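Local structure of pyocin-S2 immunity protein (Pseudomonas aeruginosa, 4QKO) at residues A[11-16]-A[43-48]; A[18-23]-A[35-40]; A[51-56]-A[69-74]. The protein binds the nuclease domain of pyocin S2 and so probably protects the producing cell from its own toxin. One frame throughout, in Å; residues are numbered along the deposited sequence.

In the fold
From the N terminus the chain enters helix 10-21, whose first half supplies one side of contact 1 and whose C-terminal end, with the turn after it, one side of contact 2. After a loop, helix 31-45 returns along it. Contact 2 (18-23 with 35-40) closes first, and contact 1 (11-16 with 43-48) closes around it, so the two are nested and together pair the first two long helices. Contact 3 (51-56 with 69-74) follows in series, closing a separate loop between the short helix 52-55 and helix 65-78. Packing of V72 on T45 joins it to contact 1, and I20 against L54 and Y55 joins it to contact 2, so all four helices share one core.

Contact 1 (A[11-16]-A[43-48]); sequences KEFLEF and KLTEHP
F13 and F16, one turn apart on helix 10-21, direct their rings at the last turn of helix 31-45, where T45 and L44 receive them. Both rings swing out beside the carbonyl carbon, opposite the backbone N (chi1 near 180° in each), which extends them from the same side of the helix and lets flat side chains span a backbone gap of 9.8 Å between F13 CA and L44 CA. The far end of the F13 ring does the touching: CZ lies 3.8 Å from T45 CG2, the two side chains crossing at about a right angle and the methyl meeting the ring obliquely. F16 uses CE2, which approaches L44 CD2 at 4.1 Å, again obliquely.

T45 suits its place because its two branches have different tasks. With chi1 at 54°, OG1 sits between the backbone N and the carbonyl carbon, while CG2 turns to F13 and is shared with V72 of helix 65-78. OG1 accepts the backbone N-H of H47 at 3.2 Å in a nearly straight bond (168°), forming an ST turn where E46, with positive phi, leaves the helix. The same hydroxyl is hydrogen-bonded to F41 O in the preceding turn. Beyond the pair, F84 meets the F13 ring and I5 also packs on F13.

Across the two segments the attraction is therefore apolar, a matter of dispersion and the burial of carbon, while the one polar side-chain group among the touching residues is occupied by the backbone at its own helix end.

Contact 2 (A[18-23]-A[35-40]); sequences KDIYTN and IQAVLE
Helix-helix packing between the C-terminal end of helix 10-21 and the middle of helix 31-45, within the four-helix fold of the colicin immunity family, rests on one residue, I20, set against A37 and V38. I20 CA and A37 CA are only 6.9 Å apart, and alanine suits this close approach because its side chain ends at CB. The longer branch of I20 is extended (chi2 177°) and carries CD1 over the backbone of A37, 3.6 Å from A37 O and 4.0 Å from A37 CB. Its other branch, CG2, meets V38 CG2 at 3.8 Å. The beta-branched isoleucine thus divides its two arms between successive residues of the partner helix.

Just beyond, the helix ends in a Schellman motif at N23, which has positive phi. T22 OG1 donates to K18 O at 2.6 Å, and T22 N reaches the same oxygen from the opposite face of its carbonyl plane. I20 O accepts from H34 NE2 of helix 31-45, and V38 also lies against Y85 of the pyocin chain. F28 of the intervening loop packs on both I20 and A37, while L54 and Y55 of the short helix 52-55 also touch I20, and Y55 reaches V38.

Contact 3 (A[51-56]-A[69-74]); sequences SDLLYY and VKEVKE
L53 of the short helix 52-55 sets its two methyls against E71 and V72, neighbours on helix 65-78, joining helix 52-55 to helix 65-78 in the four-helix colicin immunity fold. The short helix is approached through S51, whose carbonyl oxygen accepts from both L54 N and Y55 N. S51 and D52 also face the toxin, as does Y56 further on: S51 OG is hydrogen-bonded to Q91 of the pyocin S2 chain, D52 OD1 to the backbone N of E88 and Y56 OH to the backbone oxygen of Y85, both of that same chain.

L53 then turns inward. Its CG is anti to the carbonyl carbon (chi1 -69°), and the two methyls part toward different partners. CD1 meets V72 CG2 at 3.7 Å, the side chains crossing at about a right angle; a branched valine offers a compact methyl surface for this buried meeting. H47, in the loop after helix 31-45, touches both L53 and E71. At Y56 the chain leaves helical geometry. Along this short segment, L53 and L54 face the interior, while S51, D52, Y55 and Y56 meet the pyocin chain.

On the other side, the E71 chain, CG anti to the backbone N and extended beyond it, brings its carboxylate up to L53 CD2. The salt bridge from R61 NE to E71 OE1 probably offsets the cost of holding a carboxylate against a methyl. L53 CD2 sits over the flat face of that carboxylate, almost straight above E71 CD and 3.7 Å from it.

Contact 1 (A[11-16]-A[43-48])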
loop_
_atom_site.group_PDB
_atom_site.type_symbol
_atom_site.label_atom_id
_atom_site.label_comp_id
_atom_site.label_asym_id
_atom_site.label_seq_id
_atom_site.Cartn_x
_atom_site.Cartn_y
_atom_site.Cartn_z
ATOM N N LYS A 11 -3.328 13.858 -21.920
ATOM C CA LYS A 11 -3.520 12.451 -22.297
ATOM C C LYS A 11 -2.359 11.539 -21.855
ATOM O O LYS A 11 -2.608 10.388 -21.378
ATOM C CB LYS A 11 -3.770 12.338 -23.806
ATOM C CG LYS A 11 -4.087 10.934 -24.279
ATOM C CD LYS A 11 -2.821 10.152 -24.613
ATOM C CE LYS A 11 -2.526 10.210 -26.108
ATOM N NZ LYS A 11 -3.595 9.521 -26.883
ATOM N N GLU A 12 -1.119 12.022 -22.004
ATOM C CA GLU A 12 0.081 11.308 -21.546
ATOM C C GLU A 12 0.103 11.142 -20.030
ATOM O O GLU A 12 0.540 10.126 -19.485
ATOM C CB GLU A 12 1.381 11.986 -21.930
ATOM C CG GLU A 12 1.739 11.883 -23.437
ATOM C CD GLU A 12 2.866 12.849 -23.940
ATOM O OE1 GLU A 12 3.243 13.842 -23.246
ATOM O OE2 GLU A 12 3.387 12.600 -25.088
ATOM N N PHE A 13 -0.280 12.198 -19.334
ATOM C CA PHE A 13 -0.280 12.097 -17.880
ATOM C C PHE A 13 -1.376 11.140 -17.392
ATOM O O PHE A 13 -1.160 10.401 -16.477
ATOM C CB PHE A 13 -0.484 13.461 -17.234
ATOM C CG PHE A 13 -0.253 13.430 -15.772
ATOM C CD1 PHE A 13 1.017 13.212 -15.293
ATOM C CD2 PHE A 13 -1.300 13.584 -14.878
ATOM C CE1 PHE A 13 1.269 13.178 -13.927
ATOM C CE2 PHE A 13 -1.049 13.571 -13.500
ATOM C CZ PHE A 13 0.236 13.346 -13.032
ATOM N N LEU A 14 -2.536 11.159 -18.044
ATOM C CA LEU A 14 -3.622 10.240 -17.728
ATOM C C LEU A 14 -3.144 8.811 -17.926
ATOM O O LEU A 14 -3.397 7.955 -17.063
ATOM C CB LEU A 14 -4.910 10.564 -18.522
ATOM C CG LEU A 14 -6.022 9.551 -18.419
ATOM C CD1 LEU A 14 -6.632 9.512 -17.040
ATOM C CD2 LEU A 14 -7.085 9.837 -19.461
ATOM N N GLU A 15 -2.445 8.547 -19.021
ATOM C CA GLU A 15 -1.979 7.180 -19.256
ATOM C C GLU A 15 -0.924 6.707 -18.203
ATOM O O GLU A 15 -0.964 5.559 -17.756
ATOM C CB GLU A 15 -1.474 7.057 -20.682
ATOM C CG GLU A 15 -2.398 7.679 -21.747
ATOM C CD GLU A 15 -3.910 7.619 -21.451
ATOM O OE1 GLU A 15 -4.371 6.678 -20.742
ATOM O OE2 GLU A 15 -4.648 8.492 -21.965
ATOM N N PHE A 16 -0.024 7.584 -17.764
ATOM C CA PHE A 16 0.871 7.290 -16.636
ATOM C C PHE A 16 0.062 7.017 -15.342
ATOM O O PHE A 16 0.274 5.987 -14.663
ATOM C CB PHE A 16 1.745 8.463 -16.408
ATOM C CG PHE A 16 2.701 8.377 -15.246
ATOM C CD1 PHE A 16 3.626 7.351 -15.131
ATOM C CD2 PHE A 16 2.737 9.416 -14.296
ATOM C CE1 PHE A 16 4.571 7.336 -14.072
ATOM C CE2 PHE A 16 3.702 9.432 -13.258
ATOM C CZ PHE A 16 4.621 8.397 -13.146
ATOM N N LYS A 43 6.160 13.737 -6.891
ATOM C CA LYS A 43 7.056 14.803 -7.397
ATOM C C LYS A 43 6.491 15.608 -8.555
ATOM O O LYS A 43 6.564 16.845 -8.584
ATOM C CB LYS A 43 8.412 14.231 -7.873
ATOM C CG LYS A 43 9.490 14.109 -6.818
ATOM C CD LYS A 43 10.860 14.646 -7.290
ATOM C CE LYS A 43 11.323 14.236 -8.708
ATOM N NZ LYS A 43 11.776 12.809 -8.843
ATOM N N LEU A 44 5.962 14.927 -9.547
ATOM C CA LEU A 44 5.450 15.625 -10.706
ATOM C C LEU A 44 4.274 16.562 -10.377
ATOM O O LEU A 44 4.201 17.663 -10.920
ATOM C CB LEU A 44 4.936 14.653 -11.757
ATOM C CG LEU A 44 5.658 14.218 -13.012
ATOM C CD1 LEU A 44 6.804 15.127 -13.406
ATOM C CD2 LEU A 44 6.081 12.768 -12.945
ATOM N N THR A 45 3.313 16.089 -9.561
ATOM C CA THR A 45 2.065 16.854 -9.380
ATOM C C THR A 45 2.339 18.039 -8.471
ATOM O O THR A 45 1.663 19.062 -8.603
ATOM C CB THR A 45 0.959 16.056 -8.706
ATOM O OG1 THR A 45 1.472 15.539 -7.503
ATOM C CG2 THR A 45 0.473 14.837 -9.563
ATOM N N GLU A 46 3.263 17.880 -7.518
ATOM C CA GLU A 46 3.484 18.879 -6.481
ATOM C C GLU A 46 2.257 19.067 -5.600
ATOM O O GLU A 46 2.194 20.029 -4.835
ATOM C CB GLU A 46 3.933 20.247 -7.046
ATOM C CG GLU A 46 5.206 20.108 -7.845
ATOM C CD GLU A 46 5.639 21.378 -8.610
ATOM O OE1 GLU A 46 6.832 21.703 -8.483
ATOM O OE2 GLU A 46 4.836 22.003 -9.347
ATOM N N HIS A 47 1.331 18.126 -5.632
ATOM C CA HIS A 47 0.093 18.305 -4.936
ATOM C C HIS A 47 0.275 17.896 -3.473
ATOM O O HIS A 47 0.878 16.846 -3.154
ATOM C CB HIS A 47 -0.971 17.502 -5.600
ATOM C CG HIS A 47 -2.342 17.810 -5.119
ATOM N ND1 HIS A 47 -2.792 17.373 -3.905
ATOM C CD2 HIS A 47 -3.380 18.422 -5.703
ATOM C CE1 HIS A 47 -4.029 17.764 -3.729
ATOM N NE2 HIS A 47 -4.425 18.373 -4.821
ATOM N N PRO A 48 -0.313 18.657 -2.568
ATOM C CA PRO A 48 -0.093 18.325 -1.173
ATOM C C PRO A 48 -0.753 17.034 -0.637
ATOM O O PRO A 48 -0.380 16.571 0.396
ATOM C CB PRO A 48 -0.655 19.574 -0.449
ATOM C CG PRO A 48 -1.583 20.141 -1.367
ATOM C CD PRO A 48 -1.011 19.955 -2.717
#

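Contact 2 (A[18-23]-A[35-40])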
loop_
_atom_site.group_PDB
_atom_site.type_symbol
_atom_site.label_atom_id
_atom_site.label_comp_id
_atom_site.label_asym_id
_atom_site.label_seq_id
_atom_site.Cartn_x
_atom_site.Cartn_y
_atom_site.Cartn_z
ATOM N N LYS A 18 -3.110 6.050 -15.045
ATOM C CA LYS A 18 -3.870 4.814 -15.227
ATOM C C LYS A 18 -2.942 3.639 -15.029
ATOM O O LYS A 18 -3.350 2.651 -14.398
ATOM C CB LYS A 18 -4.438 4.608 -16.631
ATOM C CG LYS A 18 -5.749 5.227 -17.074
ATOM C CD LYS A 18 -6.091 4.642 -18.458
ATOM C CE LYS A 18 -6.720 5.651 -19.433
ATOM N NZ LYS A 18 -8.192 5.760 -19.247
ATOM N N ASP A 19 -1.711 3.724 -15.544
ATOM C CA ASP A 19 -0.721 2.656 -15.323
ATOM C C ASP A 19 -0.393 2.406 -13.875
ATOM O O ASP A 19 -0.316 1.244 -13.434
ATOM C CB ASP A 19 0.573 2.881 -16.104
ATOM C CG ASP A 19 0.373 2.708 -17.648
ATOM O OD1 ASP A 19 -0.554 1.973 -18.062
ATOM O OD2 ASP A 19 1.139 3.328 -18.449
ATOM N N ILE A 20 -0.173 3.484 -13.134
ATOM C CA ILE A 20 0.059 3.333 -11.685
ATOM C C ILE A 20 -1.176 2.750 -10.990
ATOM O O ILE A 20 -1.067 1.775 -10.231
ATOM C CB ILE A 20 0.391 4.692 -11.013
ATOM C CG1 ILE A 20 1.702 5.198 -11.560
ATOM C CG2 ILE A 20 0.423 4.514 -9.512
ATOM C CD1 ILE A 20 2.158 6.567 -11.067
ATOM N N TYR A 21 -2.347 3.336 -11.258
ATOM C CA TYR A 21 -3.592 3.001 -10.599
ATOM C C TYR A 21 -4.052 1.570 -10.825
ATOM O O TYR A 21 -4.522 0.922 -9.877
ATOM C CB TYR A 21 -4.698 3.937 -11.056
ATOM C CG TYR A 21 -5.944 3.927 -10.249
ATOM C CD1 TYR A 21 -6.064 4.698 -9.095
ATOM C CD2 TYR A 21 -7.018 3.132 -10.631
ATOM C CE1 TYR A 21 -7.222 4.656 -8.352
ATOM C CE2 TYR A 21 -8.193 3.090 -9.909
ATOM C CZ TYR A 21 -8.315 3.849 -8.777
ATOM O OH TYR A 21 -9.569 3.806 -8.156
ATOM N N THR A 22 -3.913 1.081 -12.055
ATOM C CA THR A 22 -4.291 -0.288 -12.399
ATOM C C THR A 22 -3.181 -1.281 -12.143
ATOM O O THR A 22 -3.378 -2.494 -12.369
ATOM C CB THR A 22 -4.695 -0.403 -13.910
ATOM O OG1 THR A 22 -3.632 0.117 -14.720
ATOM C CG2 THR A 22 -5.961 0.406 -14.143
ATOM N N ASN A 23 -2.019 -0.813 -11.717
ATOM C CA ASN A 23 -0.861 -1.664 -11.542
ATOM C C ASN A 23 -0.549 -2.471 -12.830
ATOM O O ASN A 23 -0.496 -3.717 -12.834
ATOM C CB ASN A 23 -1.036 -2.592 -10.332
ATOM C CG ASN A 23 0.216 -3.341 -9.974
ATOM O OD1 ASN A 23 0.153 -4.456 -9.408
ATOM N ND2 ASN A 23 1.355 -2.781 -10.286
ATOM N N ILE A 35 6.734 1.445 -6.794
ATOM C CA ILE A 35 6.983 2.409 -5.740
ATOM C C ILE A 35 7.647 3.640 -6.313
ATOM O O ILE A 35 7.287 4.789 -5.959
ATOM C CB ILE A 35 7.808 1.821 -4.568
ATOM C CG1 ILE A 35 6.979 0.826 -3.754
ATOM C CG2 ILE A 35 8.286 2.942 -3.637
ATOM C CD1 ILE A 35 7.742 -0.086 -2.808
ATOM N N GLN A 36 8.610 3.416 -7.212
ATOM C CA GLN A 36 9.279 4.524 -7.886
ATOM C C GLN A 36 8.366 5.398 -8.688
ATOM O O GLN A 36 8.472 6.625 -8.641
ATOM C CB GLN A 36 10.415 4.010 -8.783
ATOM C CG GLN A 36 11.604 3.674 -7.931
ATOM C CD GLN A 36 12.013 4.886 -7.085
ATOM O OE1 GLN A 36 12.245 5.989 -7.638
ATOM N NE2 GLN A 36 12.059 4.706 -5.727
ATOM N N ALA A 37 7.426 4.786 -9.382
ATOM C CA ALA A 37 6.460 5.556 -10.158
ATOM C C ALA A 37 5.524 6.384 -9.233
ATOM O O ALA A 37 5.225 7.515 -9.528
ATOM C CB ALA A 37 5.651 4.615 -10.974
ATOM N N VAL A 38 5.069 5.815 -8.118
ATOM C CA VAL A 38 4.310 6.563 -7.127
ATOM C C VAL A 38 5.121 7.789 -6.607
ATOM O O VAL A 38 4.584 8.887 -6.544
ATOM C CB VAL A 38 3.840 5.698 -5.997
ATOM C CG1 VAL A 38 3.205 6.557 -4.889
ATOM C CG2 VAL A 38 2.775 4.750 -6.495
ATOM N N LEU A 39 6.391 7.595 -6.294
ATOM C CA LEU A 39 7.293 8.708 -5.844
ATOM C C LEU A 39 7.476 9.699 -6.936
ATOM O O LEU A 39 7.366 10.897 -6.694
ATOM C CB LEU A 39 8.625 8.159 -5.352
ATOM C CG LEU A 39 8.552 7.334 -4.032
ATOM C CD1 LEU A 39 9.880 6.640 -3.710
ATOM C CD2 LEU A 39 8.119 8.165 -2.811
ATOM N N GLU A 40 7.614 9.235 -8.174
ATOM C CA GLU A 40 7.627 10.131 -9.331
ATOM C C GLU A 40 6.313 10.951 -9.488
ATOM O O GLU A 40 6.385 12.144 -9.762
ATOM C CB GLU A 40 7.944 9.387 -10.633
ATOM C CG GLU A 40 9.412 9.028 -10.752
ATOM C CD GLU A 40 9.836 8.196 -11.998
ATOM O OE1 GLU A 40 9.472 8.568 -13.149
ATOM O OE2 GLU A 40 10.633 7.227 -11.827
#

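Contact 3 (A[51-56]-A[69-74])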
loop_
_atom_site.group_PDB
_atom_site.type_symbol
_atom_site.label_atom_id
_atom_site.label_comp_id
_atom_site.label_asym_id
_atom_site.label_seq_id
_atom_site.Cartn_x
_atom_site.Cartn_y
_atom_site.Cartn_z
ATOM N N SER A 51 0.343 10.738 -2.621
ATOM C CA SER A 51 -0.219 9.425 -3.044
ATOM C C SER A 51 -1.678 9.252 -2.582
ATOM O O SER A 51 -2.371 8.345 -3.045
ATOM C CB SER A 51 0.641 8.266 -2.566
ATOM O OG SER A 51 0.870 8.227 -1.188
ATOM N N ASP A 52 -2.180 10.107 -1.662
ATOM C CA ASP A 52 -3.538 9.932 -1.210
ATOM C C ASP A 52 -4.480 10.201 -2.367
ATOM O O ASP A 52 -5.558 9.706 -2.330
ATOM C CB ASP A 52 -3.993 10.815 -0.054
ATOM C CG ASP A 52 -3.289 10.524 1.252
ATOM O OD1 ASP A 52 -2.537 9.545 1.349
ATOM O OD2 ASP A 52 -3.514 11.321 2.254
ATOM N N LEU A 53 -4.059 10.951 -3.404
ATOM C CA LEU A 53 -4.868 11.186 -4.616
ATOM C C LEU A 53 -5.226 9.848 -5.243
ATOM O O LEU A 53 -6.304 9.710 -5.740
ATOM C CB LEU A 53 -4.086 12.000 -5.626
ATOM C CG LEU A 53 -3.806 13.451 -5.259
ATOM C CD1 LEU A 53 -3.060 14.121 -6.374
ATOM C CD2 LEU A 53 -5.099 14.214 -5.043
ATOM N N LEU A 54 -4.269 8.912 -5.190
ATOM C CA LEU A 54 -4.508 7.618 -5.770
ATOM C C LEU A 54 -5.255 6.661 -4.880
ATOM O O LEU A 54 -6.104 5.925 -5.342
ATOM C CB LEU A 54 -3.146 6.981 -6.076
ATOM C CG LEU A 54 -2.170 7.695 -7.020
ATOM C CD1 LEU A 54 -0.841 7.052 -6.928
ATOM C CD2 LEU A 54 -2.654 7.587 -8.441
ATOM N N TYR A 55 -4.894 6.602 -3.602
ATOM C CA TYR A 55 -5.355 5.572 -2.676
ATOM C C TYR A 55 -6.361 5.952 -1.615
ATOM O O TYR A 55 -7.066 5.093 -1.095
ATOM C CB TYR A 55 -4.173 4.865 -2.047
ATOM C CG TYR A 55 -3.258 4.304 -3.129
ATOM C CD1 TYR A 55 -3.709 3.347 -4.015
ATOM C CD2 TYR A 55 -2.024 4.824 -3.347
ATOM C CE1 TYR A 55 -2.887 2.868 -5.048
ATOM C CE2 TYR A 55 -1.173 4.320 -4.335
ATOM C CZ TYR A 55 -1.623 3.368 -5.197
ATOM O OH TYR A 55 -0.844 2.954 -6.254
ATOM N N TYR A 56 -6.438 7.223 -1.284
ATOM C CA TYR A 56 -7.310 7.673 -0.255
ATOM C C TYR A 56 -7.979 8.955 -0.747
ATOM O O TYR A 56 -7.815 10.072 -0.147
ATOM C CB TYR A 56 -6.542 7.920 1.068
ATOM C CG TYR A 56 -5.859 6.692 1.560
ATOM C CD1 TYR A 56 -6.522 5.797 2.351
ATOM C CD2 TYR A 56 -4.547 6.448 1.199
ATOM C CE1 TYR A 56 -5.874 4.635 2.813
ATOM C CE2 TYR A 56 -3.874 5.323 1.631
ATOM C CZ TYR A 56 -4.587 4.398 2.416
ATOM O OH TYR A 56 -3.988 3.254 2.834
ATOM N N VAL A 69 -6.508 13.033 -12.343
ATOM C CA VAL A 69 -5.943 14.031 -13.270
ATOM C C VAL A 69 -6.642 15.356 -13.159
ATOM O O VAL A 69 -6.004 16.386 -13.189
ATOM C CB VAL A 69 -6.010 13.557 -14.717
ATOM C CG1 VAL A 69 -5.517 14.643 -15.639
ATOM C CG2 VAL A 69 -5.057 12.348 -14.870
ATOM N N LYS A 70 -7.966 15.328 -13.171
ATOM C CA LYS A 70 -8.767 16.516 -13.038
ATOM C C LYS A 70 -8.437 17.238 -11.741
ATOM O O LYS A 70 -8.327 18.475 -11.773
ATOM C CB LYS A 70 -10.231 16.185 -13.079
ATOM C CG LYS A 70 -11.130 17.414 -13.078
ATOM C CD LYS A 70 -12.557 16.985 -12.733
ATOM C CE LYS A 70 -13.487 18.169 -12.688
ATOM N NZ LYS A 70 -14.856 17.720 -12.995
ATOM N N GLU A 71 -8.288 16.498 -10.621
ATOM C CA GLU A 71 -7.994 17.146 -9.365
ATOM C C GLU A 71 -6.638 17.879 -9.452
ATOM O O GLU A 71 -6.450 19.011 -9.014
ATOM C CB GLU A 71 -8.004 16.202 -8.178
ATOM C CG GLU A 71 -7.724 16.962 -6.884
ATOM C CD GLU A 71 -8.090 16.255 -5.601
ATOM O OE1 GLU A 71 -8.615 15.109 -5.569
ATOM O OE2 GLU A 71 -7.906 16.946 -4.567
ATOM N N VAL A 72 -5.661 17.189 -10.016
ATOM C CA VAL A 72 -4.354 17.727 -10.174
ATOM C C VAL A 72 -4.410 18.941 -11.104
ATOM O O VAL A 72 -3.863 20.015 -10.759
ATOM C CB VAL A 72 -3.365 16.717 -10.760
ATOM C CG1 VAL A 72 -2.090 17.378 -11.175
ATOM C CG2 VAL A 72 -3.079 15.623 -9.765
ATOM N N LYS A 73 -5.021 18.780 -12.270
ATOM C CA LYS A 73 -5.075 19.885 -13.228
ATOM C C LYS A 73 -5.695 21.183 -12.611
ATOM O O LYS A 73 -5.160 22.327 -12.805
ATOM C CB LYS A 73 -5.918 19.453 -14.407
ATOM C CG LYS A 73 -6.152 20.456 -15.504
ATOM C CD LYS A 73 -6.919 19.868 -16.671
ATOM C CE LYS A 73 -6.862 20.853 -17.815
ATOM N NZ LYS A 73 -7.777 20.321 -18.845
ATOM N N GLU A 74 -6.801 20.983 -11.900
ATOM C CA GLU A 74 -7.581 22.113 -11.396
ATOM C C GLU A 74 -6.870 22.738 -10.257
ATOM O O GLU A 74 -6.860 23.958 -10.153
ATOM C CB GLU A 74 -8.974 21.680 -11.031
ATOM C CG GLU A 74 -9.873 21.374 -12.224
ATOM C CD GLU A 74 -11.328 21.056 -11.829
ATOM O OE1 GLU A 74 -11.717 21.227 -10.620
ATOM O OE2 GLU A 74 -12.110 20.682 -12.741
#